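Local structure of BluB-like flavoprotein (Clostridium difficile 630, 3EO8) at the interface of chains A and B. The protein binds FMN as a member of the nitroreductase family and probably acts as an oxidoreductase, probably as a dimer. Residues are numbered along the deposited sequence; one frame, centred on the assembly and turned at random. Chains: chain A/B, BluB-like flavoprotein.

The centres of the C-alpha atoms of contact 1 and contact 2 are about 19 Å apart in one two-fold interface, and each contact recurs with the chains exchanged. They share no residue. Contact 1 is an edge-to-edge strand pairing between strand 47-51 of chain A and the C-terminal strand of chain B; contact 2 brings helices 137-155 of the two chains together beside the symmetry axis. A:Pro38 of contact 2 is itself an FMN-pocket residue and begins the pocket stretch 38-42, which leads in sequence to the strand of contact 1. An exchanged tail and a central helix pair fit the intertwined dimers typical of nitroreductases, whose flavin sites depend on dimer formation.

Contact 1: the interface of chains A and B. Residues chain A 47-49, 183; chain B 213, 215-216, 218.
A:Val49 CG1 meets B:Ile218 CG1 at 3.8 Å; the beta-branched valine suits strand 47-51, while B:Ile218, just past the end of strand 215-217, lays its branched chain against it. The other branch of A:Val49, CG2, rests 3.6 Å above one face of the A:Phe183 ring, toward its rim, so one valine serves both the partner and its own chain. The edge of that phenyl ring points at B:Thr216, with A:Phe183 CE1 3.8 Å from B:Thr216 OG1, and closes the apolar patch beside the hydroxyl.

A:His47 leads outward to the polar rim. Its ring lies over the backbone of B:Cys215, whose CA sits 3.4 Å above one face; the flat imidazole can lie close to the main chain here. With CG anti to the backbone N (chi1 -168°), the ring extends toward chain B, and A:His47 NE2 makes a nearly straight hydrogen bond of 2.8 Å to B:Thr216 OG1 (164° at H). Which partner donates is not settled, and both groups can do either. B:Glu213 O lies at the ring edge, in plane, 3.2 Å from A:His47 CE1. Beneath the side chains, B:Thr216 N donates to A:Phe48 O at 2.9 Å, forming part of a parallel bridge between strands 47-51 and 215-217. Threonine suits the place: its beta-branched chain fits a strand, and its hydroxyl pairs with the imidazole while its backbone makes the sheet bond. The patch thus splices the C-terminal tail of one subunit onto the sheet edge of the other, helping to hold the dimer together.

Contact 2: the interface of chains A and B. Residues chain A 37-38, 144, 147-148, 151; chain B 8, 147, 151.
The amide of A:Asn148 and the carboxylate of B:Glu147 meet with their planes turned 49° apart, their side chains crossing at about a right angle. B:Ile8 CG2 lies over one side of the amide, near its nitrogen end, 3.8 Å from A:Asn148 ND2, and B:Leu151 CD1 lies on the same side toward the oxygen. The carboxylate has the methyl of A:Ala144 over one face, with the A:Pro38 ring at its border on that same side; A:Pro38 CD is 3.3 Å from B:Glu147 OE1. Alanine and proline are compact enough to let the acid lie down against helix 137-155 of chain A and the neighbouring loop.

B:Glu147 reaches this place with its CG opposite the backbone N (chi1 -175°) and a bend at chi2 (65°), which folds the carboxylate toward A:Asn148. There B:Glu147 OE2 comes 2.7 Å from A:Asn148 OD1. The same B:Glu147 oxygen, OE2, lies farther, at 3.3 Å, from A:Asn148 ND2, a weak and strongly bent hydrogen bond. As modelled, the short pair would need a proton on the carboxyl group; alternatively the amide could be turned over, placing its nitrogen against OE2. The structure alone does not decide between these readings.

The far end of the amide is linked to the partner by a water, whose oxygen is 3.1 Å from A:Asn148 ND2 and 2.7 Å from B:Ile8 O, the backbone carbonyl of helix 4-10. Asparagine probably suits this position because its amide has both a donor and an acceptor, and so can face an acid and a water. Around these polar groups the paired helices pack by carbon contacts: B:Glu147 CB touches A:Ala144 CA at 3.8 Å, where the small residue permits close approach near the two-fold axis. One turn further along, the two copies of Leu151 reach toward each other tip to tip, A:Leu151 CD1 standing 4.1 Å from B:Leu151 CD1.

Contact 1: the interface of chains A and B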
loop_
_atom_site.group_PDB
_atom_site.type_symbol
_atom_site.label_atom_id
_atom_site.label_comp_id
_atom_site.label_asym_id
_atom_site.label_seq_id
_atom_site.Cartn_x
_atom_site.Cartn_y
_atom_site.Cartn_z
ATOM N N HIS A 47 -3.028 -8.447 -10.026
ATOM C CA HIS A 47 -3.907 -9.002 -11.066
ATOM C C HIS A 47 -5.339 -8.845 -10.570
ATOM O O HIS A 47 -5.673 -9.291 -9.481
ATOM C CB HIS A 47 -3.615 -10.493 -11.363
ATOM C CG HIS A 47 -4.304 -10.986 -12.599
ATOM N ND1 HIS A 47 -3.755 -10.860 -13.854
ATOM C CD2 HIS A 47 -5.521 -11.546 -12.775
ATOM C CE1 HIS A 47 -4.593 -11.349 -14.751
ATOM N NE2 HIS A 47 -5.672 -11.771 -14.121
ATOM N N PHE A 48 -6.185 -8.212 -11.370
ATOM C CA PHE A 48 -7.550 -7.933 -10.963
ATOM C C PHE A 48 -8.517 -8.917 -11.623
ATOM O O PHE A 48 -8.648 -8.917 -12.853
ATOM C CB PHE A 48 -7.938 -6.486 -11.357
ATOM C CG PHE A 48 -7.102 -5.450 -10.673
ATOM C CD1 PHE A 48 -5.810 -5.167 -11.120
ATOM C CD2 PHE A 48 -7.578 -4.786 -9.555
ATOM C CE1 PHE A 48 -5.012 -4.250 -10.445
ATOM C CE2 PHE A 48 -6.792 -3.865 -8.883
ATOM C CZ PHE A 48 -5.508 -3.595 -9.320
ATOM N N VAL A 49 -9.216 -9.705 -10.804
ATOM C CA VAL A 49 -10.211 -10.654 -11.276
ATOM C C VAL A 49 -11.585 -10.070 -11.067
ATOM O O VAL A 49 -12.006 -9.857 -9.945
ATOM C CB VAL A 49 -10.090 -12.010 -10.546
ATOM C CG1 VAL A 49 -11.132 -13.013 -11.060
ATOM C CG2 VAL A 49 -8.688 -12.560 -10.719
ATOM N N PHE A 183 -9.566 -20.188 -13.371
ATOM C CA PHE A 183 -8.521 -19.198 -13.163
ATOM C C PHE A 183 -7.316 -19.845 -12.515
ATOM O O PHE A 183 -7.481 -20.528 -11.519
ATOM C CB PHE A 183 -9.041 -18.066 -12.263
ATOM C CG PHE A 183 -8.024 -17.010 -11.966
ATOM C CD1 PHE A 183 -7.700 -16.060 -12.915
ATOM C CD2 PHE A 183 -7.355 -16.988 -10.758
ATOM C CE1 PHE A 183 -6.760 -15.091 -12.651
ATOM C CE2 PHE A 183 -6.409 -16.007 -10.505
ATOM C CZ PHE A 183 -6.124 -15.071 -11.443
ATOM N N GLU B 213 -3.132 -7.806 -19.578
ATOM C CA GLU B 213 -2.324 -8.799 -18.860
ATOM C C GLU B 213 -2.641 -8.868 -17.364
ATOM O O GLU B 213 -2.495 -9.927 -16.712
ATOM C CB GLU B 213 -0.822 -8.545 -19.066
ATOM C CG GLU B 213 0.060 -9.444 -18.204
ATOM C CD GLU B 213 1.564 -9.314 -18.444
ATOM O OE1 GLU B 213 1.960 -8.731 -19.463
ATOM O OE2 GLU B 213 2.342 -9.811 -17.575
ATOM N N CYS B 215 -5.492 -8.389 -15.746
ATOM C CA CYS B 215 -6.845 -8.654 -15.335
ATOM C C CYS B 215 -7.474 -9.830 -16.038
ATOM O O CYS B 215 -7.062 -10.219 -17.133
ATOM C CB CYS B 215 -7.717 -7.413 -15.480
ATOM S SG CYS B 215 -8.043 -6.782 -17.164
ATOM N N THR B 216 -8.505 -10.352 -15.389
ATOM C CA THR B 216 -9.329 -11.410 -15.948
ATOM C C THR B 216 -10.794 -11.092 -15.629
ATOM O O THR B 216 -11.151 -10.945 -14.473
ATOM C CB THR B 216 -8.931 -12.749 -15.350
ATOM O OG1 THR B 216 -7.566 -13.010 -15.685
ATOM C CG2 THR B 216 -9.825 -13.873 -15.886
ATOM N N ILE B 218 -14.273 -12.595 -15.342
ATOM C CA ILE B 218 -14.966 -13.885 -15.289
ATOM C C ILE B 218 -16.273 -13.786 -16.053
ATOM O O ILE B 218 -17.046 -12.857 -15.845
ATOM C CB ILE B 218 -15.222 -14.319 -13.840
ATOM C CG1 ILE B 218 -13.900 -14.510 -13.110
ATOM C CG2 ILE B 218 -16.053 -15.649 -13.750
ATOM C CD1 ILE B 218 -12.832 -15.215 -13.901
#

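Contact 2: the interface of chains A and B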
loop_
_atom_site.group_PDB
_atom_site.type_symbol
_atom_site.label_atom_id
_atom_site.label_comp_id
_atom_site.label_asym_id
_atom_site.label_seq_id
_atom_site.Cartn_x
_atom_site.Cartn_y
_atom_site.Cartn_z
ATOM N N ALA A 37 0.214 2.641 -11.314
ATOM C CA ALA A 37 0.748 2.924 -9.986
ATOM C C ALA A 37 2.222 2.589 -9.923
ATOM O O ALA A 37 2.678 1.675 -10.620
ATOM C CB ALA A 37 -0.001 2.106 -8.931
ATOM N N PRO A 38 2.967 3.279 -9.045
ATOM C CA PRO A 38 4.362 2.939 -8.870
ATOM C C PRO A 38 4.432 1.608 -8.148
ATOM O O PRO A 38 3.455 1.218 -7.487
ATOM C CB PRO A 38 4.896 4.070 -7.993
ATOM C CG PRO A 38 3.661 4.534 -7.178
ATOM C CD PRO A 38 2.516 4.355 -8.138
ATOM N N ALA A 144 -0.909 1.330 -3.565
ATOM C CA ALA A 144 -0.852 2.388 -4.573
ATOM C C ALA A 144 -1.754 2.050 -5.766
ATOM O O ALA A 144 -2.543 2.890 -6.228
ATOM C CB ALA A 144 0.592 2.631 -5.011
ATOM N N GLU A 147 -5.485 2.114 -4.686
ATOM C CA GLU A 147 -5.926 3.520 -4.550
ATOM C C GLU A 147 -6.191 4.195 -5.887
ATOM O O GLU A 147 -7.193 4.866 -6.009
ATOM C CB GLU A 147 -4.980 4.307 -3.646
ATOM C CG GLU A 147 -5.408 5.742 -3.356
ATOM C CD GLU A 147 -6.621 5.885 -2.426
ATOM O OE1 GLU A 147 -7.218 4.865 -2.033
ATOM O OE2 GLU A 147 -6.968 7.068 -2.100
ATOM N N ASN A 148 -5.351 3.954 -6.901
ATOM C CA ASN A 148 -5.587 4.473 -8.243
ATOM C C ASN A 148 -6.919 3.961 -8.824
ATOM O O ASN A 148 -7.677 4.711 -9.441
ATOM C CB ASN A 148 -4.420 4.071 -9.171
ATOM C CG ASN A 148 -3.217 5.013 -9.095
ATOM O OD1 ASN A 148 -3.083 5.818 -8.180
ATOM N ND2 ASN A 148 -2.316 4.881 -10.077
ATOM N N LEU A 151 -9.884 5.736 -6.801
ATOM C CA LEU A 151 -10.130 7.103 -7.200
ATOM C C LEU A 151 -10.775 7.148 -8.582
ATOM O O LEU A 151 -11.648 7.989 -8.862
ATOM C CB LEU A 151 -8.824 7.910 -7.149
ATOM C CG LEU A 151 -8.171 8.061 -5.763
ATOM C CD1 LEU A 151 -6.919 8.863 -5.901
ATOM C CD2 LEU A 151 -9.161 8.715 -4.707
ATOM N N ILE B 8 -2.628 10.666 -12.843
ATOM C CA ILE B 8 -2.250 9.260 -12.789
ATOM C C ILE B 8 -1.245 8.840 -13.881
ATOM O O ILE B 8 -0.268 8.130 -13.611
ATOM C CB ILE B 8 -3.497 8.360 -12.885
ATOM C CG1 ILE B 8 -4.266 8.437 -11.561
ATOM C CG2 ILE B 8 -3.099 6.860 -13.165
ATOM C CD1 ILE B 8 -5.533 7.601 -11.492
ATOM N N GLU B 147 0.321 7.175 -2.162
ATOM C CA GLU B 147 -0.185 7.440 -3.522
ATOM C C GLU B 147 -1.024 8.723 -3.600
ATOM O O GLU B 147 -0.932 9.467 -4.570
ATOM C CB GLU B 147 -0.947 6.202 -4.075
ATOM C CG GLU B 147 -1.406 6.333 -5.561
ATOM C CD GLU B 147 -0.252 6.432 -6.569
ATOM O OE1 GLU B 147 0.928 6.432 -6.166
ATOM O OE2 GLU B 147 -0.555 6.511 -7.781
ATOM N N LEU B 151 0.098 11.727 -6.094
ATOM C CA LEU B 151 -0.738 12.357 -7.115
ATOM C C LEU B 151 -0.953 13.829 -6.812
ATOM O O LEU B 151 -0.969 14.661 -7.708
ATOM C CB LEU B 151 -2.077 11.627 -7.295
ATOM C CG LEU B 151 -1.961 10.171 -7.751
ATOM C CD1 LEU B 151 -3.368 9.528 -7.802
ATOM C CD2 LEU B 151 -1.222 10.010 -9.069
HETATM O O HOH W 1 -0.002 6.506 -11.421
#